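Local coordinates for protein alpha-glucosidase YIHQ (PDB 5AEG) that hydrolyses sulfoquinovosyl diacylglycerides and simple sulfoquinovosides such as sulfoquinovosyl glycerol to release sulfoquinovose, as a family 31 glycoside hydrolase, at residues W118-A123 / P210-L215; G143-L148 / N204-A209; D255-G260 / V280-I285; S528-M533 / T562-T567. All blocks are in the same frame, centred on the assembly; numbering follows the deposited sequence.

How the contacts relate
The four contacts fall into two pairs on opposite sides of the chain's centre. Contacts 1 and 2, with centres about 10 Å apart, are neighbours in the antiparallel strands of the N-terminal mutarotase-like region: strands 203-206 and 212-217 lie side by side, and D206 N probably bonds to E214 O. Contacts 3 and 4, centres about 11 Å apart, belong to the TIM barrel, where K281 of contact 3 meets T562 and T563 of contact 4. Contacts 2 and 4 lie about 22 Å apart at their nearest atoms. The barrel pair lies nearer the substrate-binding residues: the side chains of T258 and S528 are each about 10 Å from that of H537, which binds the sulfolipid.

Contact 1: residues W118-A123 / P210-L215; sequences WLRLAA and PEYHEL
R120 and Y212 meet flat against each other, with the guanidinium stacked on one face of the phenol ring and the two planes only 8° apart. The cation is off-centre: R120 CZ lies 4.0 Å from the centroid of the Y212 ring, while R120 CD, 3.8 Å from that centroid, makes a CH-pi contact over the face. The arginine chain is extended from CG to NE, which carries the charged group across the neighbouring strand. At the guanidinium edge E214 completes the grip, since R120 NE donates to E214 OE2 at 2.7 Å in a salt bridge. The donor comes on the anti side of E214 OE2, 32° out of the carboxylate plane, while OE2 itself lies in the guanidinium plane. Arginine suits this place because one flat cation serves both a ring and an acid.

A123 works on H213, its CB lying 3.7 Å from the imidazole centroid; the single methyl of alanine fits against the ring face as a CH-pi donor. Alongside H213, L121 CD1 touches L215 CD1 at 4.0 Å. Paired backbone bonds join L119 with L215 and L121 with H213 in antiparallel register.

Strand 116-122 thus lies between strands 39-49 and 212-217. W40 of strand 39-49 touches the side chains of W118 and R120, while strand 221-228 packs through L224 and F226 against L119, L121 and L215.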
loop_
_atom_site.group_PDB
_atom_site.type_symbol
_atom_site.label_atom_id
_atom_site.label_comp_id
_atom_site.label_asym_id
_atom_site.label_seq_id
_atom_site.Cartn_x
_atom_site.Cartn_y
_atom_site.Cartn_z
ATOM N N TRP A 118 5.996 20.010 -16.728
ATOM C CA TRP A 118 5.640 18.794 -17.484
ATOM C C TRP A 118 6.879 18.301 -18.180
ATOM O O TRP A 118 7.490 19.066 -18.960
ATOM C CB TRP A 118 4.581 19.048 -18.522
ATOM C CG TRP A 118 3.269 19.581 -18.076
ATOM C CD1 TRP A 118 2.064 18.853 -18.013
ATOM C CD2 TRP A 118 2.940 20.921 -17.642
ATOM N NE1 TRP A 118 1.065 19.664 -17.560
ATOM C CE2 TRP A 118 1.545 20.934 -17.344
ATOM C CE3 TRP A 118 3.655 22.104 -17.517
ATOM C CZ2 TRP A 118 0.877 22.077 -16.954
ATOM C CZ3 TRP A 118 3.006 23.220 -17.101
ATOM C CH2 TRP A 118 1.610 23.212 -16.827
ATOM N N LEU A 119 7.305 17.053 -17.909
ATOM C CA LEU A 119 8.476 16.490 -18.509
ATOM C C LEU A 119 8.122 15.220 -19.203
ATOM O O LEU A 119 7.485 14.365 -18.583
ATOM C CB LEU A 119 9.498 16.228 -17.423
ATOM C CG LEU A 119 10.783 15.491 -17.847
ATOM C CD1 LEU A 119 11.731 16.401 -18.660
ATOM C CD2 LEU A 119 11.535 15.000 -16.616
ATOM N N ARG A 120 8.511 15.090 -20.481
ATOM C CA ARG A 120 8.346 13.856 -21.247
ATOM C C ARG A 120 9.620 13.014 -21.278
ATOM O O ARG A 120 10.758 13.462 -21.596
ATOM C CB ARG A 120 7.772 14.065 -22.670
ATOM C CG ARG A 120 6.515 14.882 -22.739
ATOM C CD ARG A 120 5.958 15.009 -24.120
ATOM N NE ARG A 120 4.631 15.574 -24.052
ATOM C CZ ARG A 120 3.901 15.819 -25.139
ATOM N NH1 ARG A 120 4.387 15.589 -26.336
ATOM N NH2 ARG A 120 2.698 16.311 -25.037
ATOM N N LEU A 121 9.419 11.753 -20.946
ATOM C CA LEU A 121 10.371 10.726 -21.080
ATOM C C LEU A 121 10.098 9.896 -22.320
ATOM O O LEU A 121 8.973 9.546 -22.642
ATOM C CB LEU A 121 10.400 9.797 -19.841
ATOM C CG LEU A 121 10.549 10.474 -18.481
ATOM C CD1 LEU A 121 10.551 9.390 -17.408
ATOM C CD2 LEU A 121 11.817 11.271 -18.390
ATOM N N ALA A 122 11.145 9.577 -23.078
ATOM C CA ALA A 122 10.949 8.816 -24.281
ATOM C C ALA A 122 10.411 7.372 -23.835
ATOM O O ALA A 122 10.802 6.881 -22.795
ATOM C CB ALA A 122 12.267 8.658 -25.022
ATOM N N ALA A 123 9.600 6.780 -24.662
ATOM C CA ALA A 123 9.162 5.420 -24.496
ATOM C C ALA A 123 8.926 4.699 -25.778
ATOM O O ALA A 123 8.813 5.331 -26.808
ATOM C CB ALA A 123 7.835 5.439 -23.713
ATOM N N PRO A 210 1.794 6.396 -26.790
ATOM C CA PRO A 210 2.709 5.313 -27.211
ATOM C C PRO A 210 4.172 5.658 -27.226
ATOM O O PRO A 210 4.999 4.773 -26.941
ATOM C CB PRO A 210 2.172 4.895 -28.612
ATOM C CG PRO A 210 0.783 5.375 -28.634
ATOM C CD PRO A 210 0.690 6.594 -27.730
ATOM N N GLU A 211 4.534 6.924 -27.512
ATOM C CA GLU A 211 5.983 7.321 -27.629
ATOM C C GLU A 211 6.632 8.038 -26.453
ATOM O O GLU A 211 7.817 8.320 -26.451
ATOM C CB GLU A 211 6.211 8.164 -28.917
ATOM C CG GLU A 211 5.770 7.464 -30.225
ATOM C CD GLU A 211 6.646 6.241 -30.603
ATOM O OE1 GLU A 211 7.813 6.126 -30.134
ATOM O OE2 GLU A 211 6.151 5.316 -31.327
ATOM N N TYR A 212 5.876 8.334 -25.403
ATOM C CA TYR A 212 6.458 8.993 -24.297
ATOM C C TYR A 212 5.566 8.850 -23.021
ATOM O O TYR A 212 4.370 8.692 -23.097
ATOM C CB TYR A 212 6.706 10.509 -24.598
ATOM C CG TYR A 212 5.456 11.216 -24.961
ATOM C CD1 TYR A 212 4.638 11.762 -23.938
ATOM C CD2 TYR A 212 5.028 11.320 -26.284
ATOM C CE1 TYR A 212 3.456 12.372 -24.236
ATOM C CE2 TYR A 212 3.818 11.961 -26.610
ATOM C CZ TYR A 212 3.063 12.500 -25.547
ATOM O OH TYR A 212 1.897 13.099 -25.710
ATOM N N HIS A 213 6.230 8.924 -21.907
ATOM C CA HIS A 213 5.533 9.076 -20.595
ATOM C C HIS A 213 5.548 10.567 -20.262
ATOM O O HIS A 213 6.575 11.218 -20.498
ATOM C CB HIS A 213 6.312 8.345 -19.543
ATOM C CG HIS A 213 6.575 6.909 -19.886
ATOM N ND1 HIS A 213 5.661 6.101 -20.512
ATOM C CD2 HIS A 213 7.679 6.163 -19.710
ATOM C CE1 HIS A 213 6.176 4.908 -20.679
ATOM N NE2 HIS A 213 7.413 4.920 -20.216
ATOM N N GLU A 214 4.495 11.106 -19.694
ATOM C CA GLU A 214 4.557 12.538 -19.335
ATOM C C GLU A 214 4.284 12.625 -17.866
ATOM O O GLU A 214 3.204 12.163 -17.377
ATOM C CB GLU A 214 3.494 13.333 -20.091
ATOM C CG GLU A 214 3.603 14.865 -19.780
ATOM C CD GLU A 214 2.782 15.698 -20.725
ATOM O OE1 GLU A 214 1.563 15.809 -20.483
ATOM O OE2 GLU A 214 3.307 16.184 -21.740
ATOM N N LEU A 215 5.220 13.223 -17.162
ATOM C CA LEU A 215 5.191 13.405 -15.744
ATOM C C LEU A 215 4.912 14.871 -15.447
ATOM O O LEU A 215 5.753 15.758 -15.772
ATOM C CB LEU A 215 6.507 13.019 -15.167
ATOM C CG LEU A 215 7.114 11.663 -15.604
ATOM C CD1 LEU A 215 8.347 11.433 -14.756
ATOM C CD2 LEU A 215 6.164 10.545 -15.441
#

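Contact 2: residues G143-L148 / N204-A209; sequences GKPFPL and NFDFSA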
loop_
_atom_site.group_PDB
_atom_site.type_symbol
_atom_site.label_atom_id
_atom_site.label_comp_id
_atom_site.label_asym_id
_atom_site.label_seq_id
_atom_site.Cartn_x
_atom_site.Cartn_y
_atom_site.Cartn_z
ATOM N N GLY A 143 -1.309 2.957 -20.890
ATOM C CA GLY A 143 -2.585 3.287 -21.449
ATOM C C GLY A 143 -3.379 4.323 -20.654
ATOM O O GLY A 143 -4.331 4.854 -21.165
ATOM N N LYS A 144 -2.954 4.670 -19.445
ATOM C CA LYS A 144 -3.757 5.530 -18.596
ATOM C C LYS A 144 -2.905 6.507 -17.831
ATOM O O LYS A 144 -1.705 6.236 -17.557
ATOM C CB LYS A 144 -4.483 4.678 -17.514
ATOM C CG LYS A 144 -5.483 3.662 -18.025
ATOM C CD LYS A 144 -6.732 4.367 -18.521
ATOM C CE LYS A 144 -7.898 4.286 -17.531
ATOM N NZ LYS A 144 -9.161 4.781 -18.163
ATOM N N PRO A 145 -3.538 7.610 -17.359
ATOM C CA PRO A 145 -2.915 8.517 -16.442
ATOM C C PRO A 145 -3.254 8.223 -14.989
ATOM O O PRO A 145 -4.341 7.753 -14.674
ATOM C CB PRO A 145 -3.454 9.893 -16.920
ATOM C CG PRO A 145 -4.911 9.556 -17.304
ATOM C CD PRO A 145 -4.782 8.180 -17.924
ATOM N N PHE A 146 -2.300 8.504 -14.132
ATOM C CA PHE A 146 -2.413 8.285 -12.682
ATOM C C PHE A 146 -2.027 9.527 -11.918
ATOM O O PHE A 146 -0.835 9.766 -11.608
ATOM C CB PHE A 146 -1.630 7.061 -12.207
ATOM C CG PHE A 146 -2.158 5.781 -12.800
ATOM C CD1 PHE A 146 -1.763 5.420 -14.085
ATOM C CD2 PHE A 146 -3.055 4.977 -12.107
ATOM C CE1 PHE A 146 -2.257 4.292 -14.678
ATOM C CE2 PHE A 146 -3.588 3.852 -12.724
ATOM C CZ PHE A 146 -3.216 3.524 -14.018
ATOM N N PRO A 147 -3.039 10.298 -11.534
ATOM C CA PRO A 147 -2.801 11.236 -10.454
ATOM C C PRO A 147 -2.277 10.496 -9.211
ATOM O O PRO A 147 -2.798 9.412 -8.821
ATOM C CB PRO A 147 -4.217 11.791 -10.160
ATOM C CG PRO A 147 -4.924 11.654 -11.494
ATOM C CD PRO A 147 -4.442 10.272 -11.920
ATOM N N LEU A 148 -1.333 11.133 -8.550
ATOM C CA LEU A 148 -0.651 10.635 -7.376
ATOM C C LEU A 148 -0.879 11.576 -6.179
ATOM O O LEU A 148 -0.066 12.515 -5.881
ATOM C CB LEU A 148 0.851 10.528 -7.651
ATOM C CG LEU A 148 1.161 9.544 -8.815
ATOM C CD1 LEU A 148 2.653 9.615 -9.159
ATOM C CD2 LEU A 148 0.719 8.080 -8.573
ATOM N N ASN A 204 1.017 13.846 -11.569
ATOM C CA ASN A 204 0.222 13.057 -12.409
ATOM C C ASN A 204 1.164 12.365 -13.391
ATOM O O ASN A 204 1.858 13.044 -14.169
ATOM C CB ASN A 204 -0.791 13.894 -13.194
ATOM C CG ASN A 204 -1.745 13.021 -14.004
ATOM O OD1 ASN A 204 -1.375 11.988 -14.495
ATOM N ND2 ASN A 204 -2.940 13.458 -14.169
ATOM N N PHE A 205 1.184 11.061 -13.358
ATOM C CA PHE A 205 2.066 10.238 -14.249
ATOM C C PHE A 205 1.240 9.689 -15.350
ATOM O O PHE A 205 0.361 8.850 -15.099
ATOM C CB PHE A 205 2.793 9.141 -13.447
ATOM C CG PHE A 205 4.003 9.574 -12.642
ATOM C CD1 PHE A 205 4.236 10.897 -12.270
ATOM C CD2 PHE A 205 4.848 8.606 -12.144
ATOM C CE1 PHE A 205 5.320 11.219 -11.506
ATOM C CE2 PHE A 205 5.992 8.948 -11.416
ATOM C CZ PHE A 205 6.211 10.248 -11.065
ATOM N N ASP A 206 1.460 10.166 -16.601
ATOM C CA ASP A 206 0.581 9.830 -17.685
ATOM C C ASP A 206 1.309 8.811 -18.581
ATOM O O ASP A 206 2.321 9.092 -19.234
ATOM C CB ASP A 206 0.149 11.078 -18.433
ATOM C CG ASP A 206 -0.795 10.787 -19.560
ATOM O OD1 ASP A 206 -1.225 9.635 -19.767
ATOM O OD2 ASP A 206 -1.196 11.727 -20.221
ATOM N N PHE A 207 0.793 7.588 -18.589
ATOM C CA PHE A 207 1.374 6.493 -19.346
ATOM C C PHE A 207 0.557 6.144 -20.575
ATOM O O PHE A 207 0.661 5.027 -21.097
ATOM C CB PHE A 207 1.579 5.265 -18.399
ATOM C CG PHE A 207 2.469 5.526 -17.239
ATOM C CD1 PHE A 207 3.811 5.830 -17.416
ATOM C CD2 PHE A 207 1.972 5.499 -15.945
ATOM C CE1 PHE A 207 4.615 6.029 -16.340
ATOM C CE2 PHE A 207 2.749 5.756 -14.881
ATOM C CZ PHE A 207 4.090 6.022 -15.067
ATOM N N SER A 208 -0.193 7.102 -21.090
ATOM C CA SER A 208 -1.176 6.905 -22.175
ATOM C C SER A 208 -0.536 6.910 -23.569
ATOM O O SER A 208 -0.993 6.232 -24.498
ATOM C CB SER A 208 -2.194 8.056 -22.192
ATOM O OG SER A 208 -2.955 7.879 -21.040
ATOM N N ALA A 209 0.509 7.712 -23.728
ATOM C CA ALA A 209 0.964 7.985 -25.123
ATOM C C ALA A 209 1.967 6.914 -25.545
ATOM O O ALA A 209 2.899 6.541 -24.763
ATOM C CB ALA A 209 1.554 9.409 -25.240
#
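F146 and F205 form an antiparallel hydrogen-bonded pair, with F146 N to F205 O at 2.9 Å and F205 N to F146 O at 3.0 Å. Farther along, F207 N donates to K144 O and G143 N to F207 O. G143 has a positive phi (105°), where a CB would press on the preceding carbonyl oxygen, so glycine fits. P145 and P147 occupy non-hydrogen-bonded positions, where a missing N-H costs no bond between these strands.

Apolar contacts gather around F146 and F205. L148 CD1 stands almost straight above the centre of the F205 ring, 3.6 Å from its centroid, a CH-pi contact in which the two side chains cross at about a right angle. F146 CD1 approaches the rim of F207 at 4.2 Å from F207 CD2.

Polar contacts centre on D206 and S208, beside P145. D206 CG lies anti to the backbone N (chi1 -179°), and D206 OD1 accepts both S208 OG at 2.8 Å and S208 N at 3.0 Å, the latter closing an Asx turn. An alanine at D206 would probably leave the hydroxyl and N-H of S208 without this acceptor and the turn less firmly fixed. P145 CB rests against D206 OD1 at 3.6 Å.

The polar groups thus fare unequally: D206 OD1 satisfies two donors and holds the turn at S208, whereas N204, its ND2 3.8 Å from P147 CG, has its OD1 buried without a partner, a cost the contact accepts.

Contact 3: residues D255-G260 / V280-I285; sequences DGVTLG and VKVNGI
L259 and V282 form the apolar centre, L259 CD1 reaching V282 CG1 at 3.7 Å with the two side chains crossing at about a right angle. V257 extends the patch: its CG1, set between the backbone N and the carbonyl carbon (chi1 62°), comes within 4.0 Å of V280 CG1. Branched aliphatic residues suit this face because helix 265-277 packs on it, with M275 touching L259 and V280 and L272 touching V282.

Around this centre runs the parallel backbone bonding. V257 N donates to K281 O, N283 N to V257 O and L259 N to G284 O. The register slips by one residue between V257 and T258, a beta bulge at N283. G256 lies so near K281 O that a CB there would collide with it, and glycine at G284 spares the T258 hydroxyl a tight approach.

At the polar edge T258 OG1 donates to N283 OD1 at 2.7 Å. A water bridges the same pair, giving a proton to T258 OG1 at 2.8 Å and accepting from N283 ND2 at 3.1 Å. N283 ND2 also donates to W252 O, so the amide's orientation is fixed at both ends. Threonine is apt here, for its hydroxyl gives one proton and takes another.

Strands 257-260 and 282-286, linked through helix 265-277, make a beta-alpha-beta unit, the repeating element of the TIM barrel that forms the catalytic domain of family 31 glycosidases.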
loop_
_atom_site.group_PDB
_atom_site.type_symbol
_atom_site.label_atom_id
_atom_site.label_comp_id
_atom_site.label_asym_id
_atom_site.label_seq_id
_atom_site.Cartn_x
_atom_site.Cartn_y
_atom_site.Cartn_z
ATOM N N ASP A 255 2.009 -18.600 12.745
ATOM C CA ASP A 255 1.447 -19.642 13.583
ATOM C C ASP A 255 -0.081 -19.730 13.575
ATOM O O ASP A 255 -0.682 -20.615 14.260
ATOM C CB ASP A 255 1.974 -19.543 14.989
ATOM C CG ASP A 255 3.440 -19.765 15.065
ATOM O OD1 ASP A 255 4.061 -20.357 14.173
ATOM O OD2 ASP A 255 4.000 -19.310 16.036
ATOM N N GLY A 256 -0.730 -18.885 12.799
ATOM C CA GLY A 256 -2.166 -19.031 12.614
ATOM C C GLY A 256 -2.853 -17.734 12.241
ATOM O O GLY A 256 -2.187 -16.791 11.820
ATOM N N VAL A 257 -4.185 -17.704 12.428
ATOM C CA VAL A 257 -4.998 -16.506 12.096
ATOM C C VAL A 257 -5.067 -15.622 13.290
ATOM O O VAL A 257 -5.201 -16.121 14.430
ATOM C CB VAL A 257 -6.394 -16.851 11.591
ATOM C CG1 VAL A 257 -7.289 -17.592 12.589
ATOM C CG2 VAL A 257 -7.122 -15.596 11.089
ATOM N N THR A 258 -5.015 -14.310 13.026
ATOM C CA THR A 258 -5.295 -13.291 14.053
ATOM C C THR A 258 -6.801 -12.965 13.966
ATOM O O THR A 258 -7.314 -12.498 12.920
ATOM C CB THR A 258 -4.406 -12.061 13.846
ATOM O OG1 THR A 258 -3.033 -12.393 14.095
ATOM C CG2 THR A 258 -4.865 -10.858 14.758
ATOM N N LEU A 259 -7.538 -13.165 15.060
ATOM C CA LEU A 259 -8.987 -13.002 15.025
ATOM C C LEU A 259 -9.347 -11.581 15.338
ATOM O O LEU A 259 -8.923 -11.051 16.382
ATOM C CB LEU A 259 -9.661 -13.909 16.042
ATOM C CG LEU A 259 -9.452 -15.376 15.869
ATOM C CD1 LEU A 259 -9.914 -16.119 17.121
ATOM C CD2 LEU A 259 -10.184 -15.930 14.685
ATOM N N GLY A 260 -10.110 -10.930 14.442
ATOM C CA GLY A 260 -10.607 -9.517 14.631
ATOM C C GLY A 260 -11.861 -9.646 15.429
ATOM O O GLY A 260 -12.840 -10.259 15.003
ATOM N N VAL A 280 -8.871 -24.680 15.106
ATOM C CA VAL A 280 -8.320 -23.507 14.360
ATOM C C VAL A 280 -6.975 -23.118 14.962
ATOM O O VAL A 280 -6.839 -23.012 16.150
ATOM C CB VAL A 280 -9.304 -22.310 14.332
ATOM C CG1 VAL A 280 -8.746 -21.161 13.471
ATOM C CG2 VAL A 280 -10.664 -22.754 13.789
ATOM N N LYS A 281 -5.984 -22.870 14.103
ATOM C CA LYS A 281 -4.713 -22.342 14.536
ATOM C C LYS A 281 -4.873 -20.829 14.663
ATOM O O LYS A 281 -5.054 -20.142 13.612
ATOM C CB LYS A 281 -3.581 -22.646 13.548
ATOM C CG LYS A 281 -3.433 -24.107 13.114
ATOM C CD LYS A 281 -3.346 -25.012 14.315
ATOM C CE LYS A 281 -2.826 -26.396 13.903
ATOM N NZ LYS A 281 -3.962 -27.156 13.333
ATOM N N VAL A 282 -4.744 -20.351 15.886
ATOM C CA VAL A 282 -5.004 -18.945 16.232
ATOM C C VAL A 282 -3.748 -18.407 16.840
ATOM O O VAL A 282 -3.274 -18.938 17.856
ATOM C CB VAL A 282 -6.166 -18.775 17.223
ATOM C CG1 VAL A 282 -6.412 -17.289 17.517
ATOM C CG2 VAL A 282 -7.451 -19.321 16.691
ATOM N N ASN A 283 -3.183 -17.367 16.249
ATOM C CA ASN A 283 -1.958 -16.768 16.781
ATOM C C ASN A 283 -2.188 -15.462 17.529
ATOM O O ASN A 283 -1.226 -14.815 18.060
ATOM C CB ASN A 283 -0.937 -16.567 15.679
ATOM C CG ASN A 283 -1.262 -15.404 14.731
ATOM O OD1 ASN A 283 -2.384 -14.910 14.672
ATOM N ND2 ASN A 283 -0.257 -14.973 14.000
ATOM N N GLY A 284 -3.437 -15.006 17.512
ATOM C CA GLY A 284 -3.694 -13.638 17.992
ATOM C C GLY A 284 -5.130 -13.226 18.031
ATOM O O GLY A 284 -5.976 -13.786 17.341
ATOM N N ILE A 285 -5.352 -12.176 18.787
ATOM C CA ILE A 285 -6.565 -11.420 18.855
ATOM C C ILE A 285 -6.259 -9.937 18.583
ATOM O O ILE A 285 -5.408 -9.336 19.245
ATOM C CB ILE A 285 -7.116 -11.525 20.298
ATOM C CG1 ILE A 285 -7.518 -13.006 20.568
ATOM C CG2 ILE A 285 -8.337 -10.621 20.471
ATOM C CD1 ILE A 285 -7.968 -13.211 21.976
HETATM O O HOH W 1 -1.012 -12.594 12.232
#

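Contact 4: residues S528-M533 / T562-T567; sequences SAFTPM and TTVFTT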
loop_
_atom_site.group_PDB
_atom_site.type_symbol
_atom_site.label_atom_id
_atom_site.label_comp_id
_atom_site.label_asym_id
_atom_site.label_seq_id
_atom_site.Cartn_x
_atom_site.Cartn_y
_atom_site.Cartn_z
ATOM N N SER A 528 -6.271 -15.650 1.588
ATOM C CA SER A 528 -5.373 -15.222 2.601
ATOM C C SER A 528 -4.415 -16.288 3.176
ATOM O O SER A 528 -3.292 -15.961 3.600
ATOM C CB SER A 528 -6.115 -14.461 3.747
ATOM O OG SER A 528 -6.696 -13.258 3.237
ATOM N N ALA A 529 -4.816 -17.536 3.138
ATOM C CA ALA A 529 -3.942 -18.641 3.542
ATOM C C ALA A 529 -2.726 -18.792 2.618
ATOM O O ALA A 529 -1.768 -19.456 3.010
ATOM C CB ALA A 529 -4.744 -19.946 3.515
ATOM N N PHE A 530 -2.777 -18.179 1.429
ATOM C CA PHE A 530 -1.636 -18.057 0.493
ATOM C C PHE A 530 -1.006 -16.687 0.383
ATOM O O PHE A 530 -0.705 -16.206 -0.714
ATOM C CB PHE A 530 -2.059 -18.678 -0.848
ATOM C CG PHE A 530 -2.277 -20.172 -0.714
ATOM C CD1 PHE A 530 -1.205 -21.051 -0.874
ATOM C CD2 PHE A 530 -3.495 -20.683 -0.383
ATOM C CE1 PHE A 530 -1.352 -22.421 -0.773
ATOM C CE2 PHE A 530 -3.657 -22.062 -0.230
ATOM C CZ PHE A 530 -2.587 -22.942 -0.474
ATOM N N THR A 531 -0.924 -16.032 1.546
ATOM C CA THR A 531 -0.315 -14.708 1.701
ATOM C C THR A 531 0.505 -14.776 2.983
ATOM O O THR A 531 0.419 -15.771 3.721
ATOM C CB THR A 531 -1.342 -13.541 1.767
ATOM O OG1 THR A 531 -2.038 -13.616 3.005
ATOM C CG2 THR A 531 -2.259 -13.566 0.638
ATOM N N PRO A 532 1.331 -13.741 3.285
ATOM C CA PRO A 532 2.092 -13.902 4.487
ATOM C C PRO A 532 1.408 -13.632 5.855
ATOM O O PRO A 532 2.073 -13.747 6.932
ATOM C CB PRO A 532 3.296 -12.945 4.308
ATOM C CG PRO A 532 2.859 -11.956 3.354
ATOM C CD PRO A 532 1.876 -12.684 2.404
ATOM N N MET A 533 0.129 -13.283 5.870
ATOM C CA MET A 533 -0.522 -12.997 7.164
ATOM C C MET A 533 -2.015 -13.236 7.003
ATOM O O MET A 533 -2.584 -12.786 6.023
ATOM C CB MET A 533 -0.207 -11.556 7.609
ATOM C CG MET A 533 -0.857 -11.177 8.923
ATOM S SD MET A 533 -0.203 -9.621 9.473
ATOM C CE MET A 533 -1.372 -9.272 10.798
ATOM N N THR A 562 -6.298 -22.464 8.055
ATOM C CA THR A 562 -5.206 -22.117 8.945
ATOM C C THR A 562 -4.191 -23.248 9.095
ATOM O O THR A 562 -3.015 -22.964 9.334
ATOM C CB THR A 562 -5.639 -21.605 10.340
ATOM O OG1 THR A 562 -6.385 -22.607 11.042
ATOM C CG2 THR A 562 -6.514 -20.374 10.175
ATOM N N THR A 563 -4.642 -24.488 8.965
ATOM C CA THR A 563 -3.669 -25.596 8.961
ATOM C C THR A 563 -2.855 -25.574 7.674
ATOM O O THR A 563 -1.689 -25.844 7.717
ATOM C CB THR A 563 -4.383 -26.931 9.151
ATOM O OG1 THR A 563 -5.066 -26.857 10.375
ATOM C CG2 THR A 563 -3.423 -28.026 9.258
ATOM N N VAL A 564 -3.489 -25.268 6.561
ATOM C CA VAL A 564 -2.748 -25.043 5.276
ATOM C C VAL A 564 -1.684 -23.996 5.558
ATOM O O VAL A 564 -0.493 -24.215 5.300
ATOM C CB VAL A 564 -3.685 -24.717 4.135
ATOM C CG1 VAL A 564 -2.954 -24.247 2.891
ATOM C CG2 VAL A 564 -4.602 -25.957 3.827
ATOM N N PHE A 565 -2.102 -22.836 6.076
ATOM C CA PHE A 565 -1.214 -21.701 6.178
ATOM C C PHE A 565 -0.025 -22.057 7.089
ATOM O O PHE A 565 1.162 -21.753 6.786
ATOM C CB PHE A 565 -2.020 -20.476 6.764
ATOM C CG PHE A 565 -1.170 -19.316 7.149
ATOM C CD1 PHE A 565 -0.671 -18.485 6.172
ATOM C CD2 PHE A 565 -0.981 -18.990 8.472
ATOM C CE1 PHE A 565 0.070 -17.357 6.526
ATOM C CE2 PHE A 565 -0.283 -17.866 8.863
ATOM C CZ PHE A 565 0.286 -17.043 7.859
ATOM N N THR A 566 -0.302 -22.660 8.225
ATOM C CA THR A 566 0.756 -22.972 9.200
ATOM C C THR A 566 1.718 -24.064 8.650
ATOM O O THR A 566 2.902 -24.006 8.914
ATOM C CB THR A 566 0.253 -23.380 10.603
ATOM O OG1 THR A 566 -0.645 -24.487 10.500
ATOM C CG2 THR A 566 -0.435 -22.189 11.255
ATOM N N THR A 567 1.207 -24.952 7.811
ATOM C CA THR A 567 2.055 -25.954 7.169
ATOM C C THR A 567 3.131 -25.297 6.264
ATOM O O THR A 567 4.297 -25.752 6.196
ATOM C CB THR A 567 1.250 -26.921 6.375
ATOM O OG1 THR A 567 0.298 -27.583 7.227
ATOM C CG2 THR A 567 2.177 -28.003 5.688
#
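The link from helix 518-528 to strand 534-536 of the TIM barrel packs here against the last turns of helix 552-567, and the ring edge of F565 on that helix faces three carbonyls of the link. F565 CG is anti to its backbone N (chi1 170°), and the ring carries its edge to the loop. The three oxygens gather near the plane of the ring: F565 CE1 is 3.2 Å from T531 O, F565 CD1 is 3.5 Å from A529 O, and F565 CZ is 3.9 Å from P532 O. An aromatic edge suits such a place, because its weakly positive C-H groups face the negative oxygens. A529 O and P532 O are buried without a hydrogen-bonding partner, and the ring edge may offset part of that cost. At the base of the ring F565 CB meets A529 CB at 4.3 Å, the small alanine side chain letting the two CB atoms come together. An alanine at F565 would probably open a gap beside the loop and leave the three carbonyls without the ring edge that faces them.

Beside it, V564 points at the loop and its CG1 touches F530 CZ at 3.6 Å, the two side chains crossing obliquely. The loop has its own brace: S528 to T531 is a type I turn, and T531 OG1 donates to a lone pair of S528 O at 2.7 Å.

Strand 534-536 adjoins this helix too, with M534 touching T562 and F565. Strand 607-609 lies against the loop, where L609 meets F530 and Y607 meets T531, while S528 packs on strand 501-505.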